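PDB 6TTB: formate dehydrogenase from Staphylococcus aureus, which catalyses the NAD-dependent oxidation of formate to carbon dioxide, passing the hydride to the nicotinamide of the bound cofactor. Local coordinates for the interface of chains A and B. Numbering follows the deposited sequence. Chains: chain A/B, Formate dehydrogenase.

Contact 1: the interface of chains A and B. Residues chain A 146-147, 149-150, 153, 325-326, 329-332; chain B 160, 183-186.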
# COMPACT_ATOMS: atom_id res chain seq x y z
N SER A 146 -14.10 -0.87 3.79
CA SER A 146 -13.34 0.05 2.99
C SER A 146 -12.16 0.55 3.77
O SER A 146 -11.04 0.60 3.22
CB SER A 146 -14.18 1.20 2.56
OG SER A 146 -13.56 1.90 1.49
N VAL A 147 -12.41 0.98 5.01
CA VAL A 147 -11.38 1.63 5.81
C VAL A 147 -10.32 0.59 6.19
O VAL A 147 -9.12 0.86 6.10
CB VAL A 147 -11.98 2.39 7.02
CG1 VAL A 147 -10.96 2.97 7.93
CG2 VAL A 147 -12.92 3.49 6.54
N GLU A 149 -9.36 -1.95 4.35
CA GLU A 149 -8.55 -2.09 3.14
C GLU A 149 -7.58 -0.90 3.08
O GLU A 149 -6.37 -1.04 2.86
CB GLU A 149 -9.41 -2.07 1.90
CG GLU A 149 -10.40 -3.19 1.77
CD GLU A 149 -11.23 -3.19 0.47
OE1 GLU A 149 -11.05 -2.29 -0.34
OE2 GLU A 149 -12.04 -4.17 0.24
N HIS A 150 -8.10 0.30 3.26
CA HIS A 150 -7.21 1.44 3.11
C HIS A 150 -6.05 1.33 4.09
O HIS A 150 -4.94 1.74 3.80
CB HIS A 150 -7.96 2.69 3.38
CG HIS A 150 -7.43 3.83 2.63
ND1 HIS A 150 -7.87 4.14 1.33
CD2 HIS A 150 -6.50 4.76 2.97
CE1 HIS A 150 -7.25 5.24 0.93
NE2 HIS A 150 -6.42 5.64 1.92
N MET A 153 -3.43 -1.27 3.09
CA MET A 153 -2.74 -0.72 1.92
C MET A 153 -1.66 0.25 2.39
O MET A 153 -0.48 0.13 1.99
CB MET A 153 -3.71 0.03 1.04
CG MET A 153 -3.10 0.73 -0.09
SD MET A 153 -4.38 1.67 -0.97
CE MET A 153 -4.53 3.13 0.08
N TYR A 325 -11.18 9.99 1.59
CA TYR A 325 -12.24 9.31 0.87
C TYR A 325 -12.33 7.80 1.18
O TYR A 325 -13.15 7.11 0.58
CB TYR A 325 -11.97 9.45 -0.61
CG TYR A 325 -10.80 8.65 -1.06
CD1 TYR A 325 -9.50 9.05 -0.81
CD2 TYR A 325 -10.99 7.44 -1.72
CE1 TYR A 325 -8.43 8.31 -1.29
CE2 TYR A 325 -9.93 6.68 -2.18
CZ TYR A 325 -8.66 7.14 -2.00
OH TYR A 325 -7.67 6.35 -2.44
N SER A 326 -11.49 7.30 2.10
CA SER A 326 -11.32 5.88 2.30
C SER A 326 -12.66 5.27 2.66
O SER A 326 -13.01 4.21 2.14
CB SER A 326 -10.21 5.52 3.36
OG SER A 326 -10.75 5.54 4.69
N THR A 329 -15.25 5.25 -0.72
CA THR A 329 -15.18 4.41 -1.92
C THR A 329 -16.55 4.36 -2.57
O THR A 329 -17.55 4.57 -1.91
CB THR A 329 -14.76 2.96 -1.64
OG1 THR A 329 -15.50 2.33 -0.59
CG2 THR A 329 -13.28 2.81 -1.47
N LEU A 330 -16.59 4.11 -3.89
CA LEU A 330 -17.86 4.12 -4.62
C LEU A 330 -18.88 3.22 -3.94
O LEU A 330 -20.00 3.61 -3.77
CB LEU A 330 -17.61 3.64 -6.04
CG LEU A 330 -17.90 4.65 -7.13
CD1 LEU A 330 -17.64 6.05 -6.65
CD2 LEU A 330 -17.08 4.33 -8.37
N GLU A 331 -18.48 2.02 -3.52
CA GLU A 331 -19.43 1.08 -2.96
C GLU A 331 -19.89 1.60 -1.62
O GLU A 331 -21.03 1.44 -1.24
CB GLU A 331 -18.74 -0.25 -2.69
CG GLU A 331 -18.49 -1.07 -3.92
CD GLU A 331 -17.26 -0.71 -4.75
OE1 GLU A 331 -16.32 0.05 -4.25
OE2 GLU A 331 -17.21 -1.21 -5.91
N ALA A 332 -18.93 2.07 -0.84
CA ALA A 332 -19.25 2.78 0.38
C ALA A 332 -20.37 3.80 0.11
O ALA A 332 -21.27 3.94 0.91
CB ALA A 332 -18.00 3.43 0.91
N ARG B 160 -8.90 0.98 -5.01
CA ARG B 160 -8.89 2.21 -4.24
C ARG B 160 -8.03 3.13 -5.09
O ARG B 160 -7.10 2.64 -5.75
CB ARG B 160 -8.21 1.95 -2.90
CG ARG B 160 -8.65 0.67 -2.18
CD ARG B 160 -8.43 0.64 -0.67
NE ARG B 160 -9.16 1.70 0.00
CZ ARG B 160 -10.44 1.55 0.39
NH1 ARG B 160 -11.04 0.38 0.23
NH2 ARG B 160 -11.09 2.52 1.05
N ALA B 183 -12.88 5.22 -7.07
CA ALA B 183 -12.39 4.56 -5.89
C ALA B 183 -13.34 3.43 -5.53
O ALA B 183 -14.53 3.70 -5.27
CB ALA B 183 -12.32 5.56 -4.78
N HIS B 184 -12.79 2.20 -5.43
CA HIS B 184 -13.54 0.97 -5.27
C HIS B 184 -13.03 0.20 -4.08
O HIS B 184 -11.84 0.24 -3.78
CB HIS B 184 -13.32 0.08 -6.48
CG HIS B 184 -14.08 0.56 -7.65
ND1 HIS B 184 -15.45 0.32 -7.79
CD2 HIS B 184 -13.69 1.34 -8.70
CE1 HIS B 184 -15.88 0.89 -8.91
NE2 HIS B 184 -14.81 1.55 -9.48
N GLU B 185 -13.92 -0.54 -3.43
CA GLU B 185 -13.47 -1.54 -2.49
C GLU B 185 -12.89 -2.70 -3.29
O GLU B 185 -13.37 -3.03 -4.39
CB GLU B 185 -14.61 -1.98 -1.62
CG GLU B 185 -15.22 -0.83 -0.88
CD GLU B 185 -16.32 -1.33 0.04
OE1 GLU B 185 -16.87 -2.43 -0.25
OE2 GLU B 185 -16.62 -0.65 1.03
N LEU B 186 -11.84 -3.29 -2.76
CA LEU B 186 -11.39 -4.54 -3.30
C LEU B 186 -12.45 -5.59 -3.03
O LEU B 186 -12.59 -6.55 -3.80
CB LEU B 186 -10.11 -4.92 -2.59
CG LEU B 186 -9.60 -6.30 -2.92
CD1 LEU B 186 -9.28 -6.35 -4.36
CD2 LEU B 186 -8.35 -6.61 -2.12
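In a polar patch of the homodimer interface, B:Arg160 and the loop B:Ala183 to B:Leu186 dock on helices 144-160 and 330-348 of chain A, the guanidinium entering edge-first between the start of helix 144-160 and the turn at A:Ser326. Its chain bends at chi3 (60°), so that all three nitrogens find acceptors close to the guanidinium plane. B:Arg160 NH2 gives a nearly straight hydrogen bond to the hydroxyl OG of A:Ser146 (2.6 Å). B:Arg160 NH1 forms a salt bridge with the carboxylate OE1 of A:Glu149 at 2.7 Å, although the two flat groups stand almost perpendicular and the oxygen is met from above its plane. B:Arg160 NE points to ND1 of A:His150 (3.1 Å), in the plane of an imidazole also nearly perpendicular to the guanidinium; as an acceptor, ND1 would carry no proton, which suggests a neutral ring. CE of A:Met153 lies over the centre of that ring and CB of A:Ser326 over the other face, offset toward the rim, which should fix its rotation. A:Ser146 OG in turn donates to A:Ser326 O.

The extended A:Glu149 also takes the backbone N of B:Leu186 on the syn lone pair of OE1, while B:Ala183 O receives A:Leu330 N. A:Glu331, bent at chi2 (82°), crosses B:His184 at about a right angle: OE1 accepts the backbone N of B:Glu185, and OE2 receives B:His184 ND1 in the ring plane at 3.0 Å.

Contact 2: the interface of chains A and B. Residues chain A 162, 165-166, 168-169, 173-174, 176, 179; chain B 302, 314, 321-325.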
# COMPACT_ATOMS: atom_id res chain seq x y z
N TYR A 162 6.80 1.93 -1.31
CA TYR A 162 6.17 2.18 -2.59
C TYR A 162 6.43 3.60 -3.08
O TYR A 162 6.51 3.83 -4.27
CB TYR A 162 4.67 2.00 -2.47
CG TYR A 162 3.92 2.44 -3.69
CD1 TYR A 162 3.88 1.64 -4.84
CD2 TYR A 162 3.34 3.69 -3.74
CE1 TYR A 162 3.28 2.10 -6.01
CE2 TYR A 162 2.75 4.18 -4.90
CZ TYR A 162 2.70 3.36 -6.03
OH TYR A 162 2.00 3.80 -7.10
N GLY A 165 9.63 3.91 -4.73
CA GLY A 165 9.65 3.04 -5.89
C GLY A 165 8.92 3.68 -7.05
O GLY A 165 9.34 3.52 -8.21
N HIS A 166 7.84 4.41 -6.74
CA HIS A 166 7.02 5.02 -7.80
C HIS A 166 7.64 6.34 -8.29
O HIS A 166 7.53 6.70 -9.48
CB HIS A 166 5.56 5.18 -7.34
CG HIS A 166 4.64 5.74 -8.38
ND1 HIS A 166 4.20 5.00 -9.44
CD2 HIS A 166 3.99 6.92 -8.46
CE1 HIS A 166 3.43 5.74 -10.22
NE2 HIS A 166 3.33 6.94 -9.66
N GLN A 168 10.90 7.18 -8.43
CA GLN A 168 11.93 6.71 -9.33
C GLN A 168 11.29 6.26 -10.63
O GLN A 168 11.77 6.64 -11.69
CB GLN A 168 12.75 5.58 -8.70
CG GLN A 168 13.89 5.99 -7.76
CD GLN A 168 14.71 4.75 -7.48
OE1 GLN A 168 14.77 3.85 -8.30
NE2 GLN A 168 15.30 4.65 -6.29
N SER A 169 10.24 5.41 -10.57
CA SER A 169 9.58 5.00 -11.83
C SER A 169 9.25 6.25 -12.64
O SER A 169 9.82 6.50 -13.72
CB SER A 169 8.34 4.19 -11.58
OG SER A 169 7.51 4.06 -12.76
N GLU A 173 14.10 7.36 -13.21
CA GLU A 173 15.19 6.85 -12.41
C GLU A 173 15.22 5.31 -12.33
O GLU A 173 14.30 4.62 -12.79
CB GLU A 173 15.06 7.42 -11.04
CG GLU A 173 15.54 8.82 -11.03
CD GLU A 173 15.52 9.41 -9.63
OE1 GLU A 173 15.71 10.62 -9.53
OE2 GLU A 173 15.29 8.64 -8.63
N TRP A 174 16.33 4.81 -11.76
CA TRP A 174 16.50 3.40 -11.48
C TRP A 174 17.68 3.17 -10.53
O TRP A 174 18.79 2.95 -10.97
CB TRP A 174 16.58 2.56 -12.77
CG TRP A 174 16.51 1.07 -12.52
CD1 TRP A 174 17.53 0.27 -12.09
CD2 TRP A 174 15.38 0.19 -12.72
NE1 TRP A 174 17.11 -1.02 -11.98
CE2 TRP A 174 15.81 -1.12 -12.42
CE3 TRP A 174 14.08 0.35 -13.20
CZ2 TRP A 174 14.98 -2.23 -12.51
CZ3 TRP A 174 13.27 -0.76 -13.32
CH2 TRP A 174 13.70 -2.02 -12.93
N LEU A 176 18.56 1.28 -6.92
CA LEU A 176 18.05 0.30 -5.99
C LEU A 176 18.61 0.54 -4.59
O LEU A 176 18.10 0.01 -3.62
CB LEU A 176 18.37 -1.08 -6.55
CG LEU A 176 17.21 -1.69 -7.34
CD1 LEU A 176 16.45 -0.62 -8.11
CD2 LEU A 176 17.68 -2.79 -8.28
N VAL A 179 15.99 3.11 -2.93
CA VAL A 179 14.71 2.49 -2.63
C VAL A 179 14.95 1.45 -1.57
O VAL A 179 14.17 1.31 -0.61
CB VAL A 179 14.06 1.74 -3.78
CG1 VAL A 179 12.56 1.88 -3.77
CG2 VAL A 179 14.71 1.96 -5.15
N TRP B 302 9.69 -5.10 -16.17
CA TRP B 302 9.76 -4.25 -17.34
C TRP B 302 10.39 -4.97 -18.53
O TRP B 302 11.29 -5.79 -18.34
CB TRP B 302 10.53 -2.97 -17.05
CG TRP B 302 10.01 -2.22 -15.87
CD1 TRP B 302 10.01 -2.62 -14.57
CD2 TRP B 302 9.52 -0.87 -15.88
NE1 TRP B 302 9.54 -1.62 -13.77
CE2 TRP B 302 9.24 -0.52 -14.55
CE3 TRP B 302 9.32 0.08 -16.88
CZ2 TRP B 302 8.72 0.71 -14.20
CZ3 TRP B 302 8.83 1.32 -16.54
CH2 TRP B 302 8.52 1.62 -15.21
N ARG B 314 6.63 4.45 -17.76
CA ARG B 314 6.91 5.30 -16.61
C ARG B 314 5.88 6.41 -16.55
O ARG B 314 5.28 6.62 -15.51
CB ARG B 314 8.31 5.89 -16.67
CG ARG B 314 9.42 4.86 -16.75
CD ARG B 314 10.78 5.53 -16.86
NE ARG B 314 11.92 4.67 -16.59
CZ ARG B 314 12.58 4.60 -15.42
NH1 ARG B 314 12.23 5.37 -14.37
NH2 ARG B 314 13.63 3.79 -15.33
N MET B 321 3.37 1.80 -11.46
CA MET B 321 4.65 1.13 -11.64
C MET B 321 5.61 1.57 -10.52
O MET B 321 5.59 2.73 -10.11
CB MET B 321 5.28 1.54 -12.98
CG MET B 321 4.55 1.12 -14.25
SD MET B 321 4.19 -0.61 -14.25
CE MET B 321 5.83 -1.33 -14.18
N THR B 322 6.47 0.64 -10.09
CA THR B 322 7.73 1.00 -9.45
C THR B 322 8.88 0.41 -10.28
O THR B 322 8.68 -0.41 -11.17
CB THR B 322 7.76 0.46 -8.02
OG1 THR B 322 7.75 -0.98 -8.08
CG2 THR B 322 6.64 1.02 -7.16
N VAL B 323 10.11 0.79 -9.97
CA VAL B 323 11.24 0.05 -10.50
C VAL B 323 11.25 -1.30 -9.78
O VAL B 323 10.53 -1.44 -8.78
CB VAL B 323 12.52 0.84 -10.22
CG1 VAL B 323 12.38 2.29 -10.61
CG2 VAL B 323 12.85 0.78 -8.77
N HIS B 324 12.10 -2.26 -10.25
CA HIS B 324 12.10 -3.61 -9.68
C HIS B 324 13.08 -3.71 -8.51
O HIS B 324 14.20 -4.20 -8.64
CB HIS B 324 12.30 -4.70 -10.75
CG HIS B 324 12.12 -6.10 -10.19
ND1 HIS B 324 10.94 -6.87 -10.38
CD2 HIS B 324 12.92 -6.88 -9.43
CE1 HIS B 324 11.05 -8.01 -9.71
NE2 HIS B 324 12.24 -8.03 -9.12
N TYR B 325 12.68 -3.21 -7.37
CA TYR B 325 13.32 -3.57 -6.13
C TYR B 325 12.34 -4.48 -5.42
O TYR B 325 11.13 -4.36 -5.64
CB TYR B 325 13.48 -2.31 -5.28
CG TYR B 325 12.15 -1.79 -4.78
CD1 TYR B 325 11.26 -1.18 -5.64
CD2 TYR B 325 11.76 -2.00 -3.45
CE1 TYR B 325 10.03 -0.74 -5.17
CE2 TYR B 325 10.52 -1.61 -2.97
CZ TYR B 325 9.64 -1.00 -3.86
OH TYR B 325 8.42 -0.57 -3.44
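With CG anti to the backbone N (chi1 -170°), A:Trp174 swings its indole across the segment B:Val323-B:His324. The backbone of B:Val323 puts its CB over one face of the six-membered ring, offset toward the rim and 3.4 Å from A:Trp174 CE3; its first torsion only directs CG1 and CG2. The two side chains slide past each other in opposite directions. The far edge of the same indole meets the face of B:Trp302 at 82°, edge-to-face, and CE of B:Met321 covers the other side of B:Trp302. B:Trp302 is held by its NE1, which donates in the ring plane to the carbonyl O of B:Thr322 (3.0 Å).

B:Arg314, extended from CG to NE, reaches the end of helix 162-171 and the loop after it. Its NH1 and NH2 both grip the carbonyl O of A:Glu173, each at 2.7 Å; NH1 lies on a lone pair, NH2 above the carbonyl plane. NH1 also donates to A:Ser169 O, so the arginine recognises backbone rather than a carboxylate. A:His166, CG anti to its backbone N (chi1 -178°), turns ND1 to the carbonyl O of B:Met321 at 2.7 Å. From helix 176-180, CG1 of A:Val179 sits over the centre of the B:Tyr325 ring. Aromatic packing and backbone-directed bonds thus join helices 162-171 and 176-180 and the loop between them to the partner's 321-325 stretch, B:Trp302 and B:Arg314, helping to hold the dimer together.

Contact 1 and contact 2 lie about 25 Å apart, measured between the centres of their C-alpha atoms, in one two-fold symmetric interface, and each has a twin with the chains exchanged. Tyr325 belongs to both, from chain A in contact 1 and from chain B in contact 2. The stretch that follows strand 319-321 therefore faces the partner in contact 2 and runs on into the turn and helix 330-348 used in contact 1. Chain A supplies helix 144-160 to contact 1 and the next helix, 162-171, to contact 2. The structure alone does not show whether dimerisation affects cofactor binding.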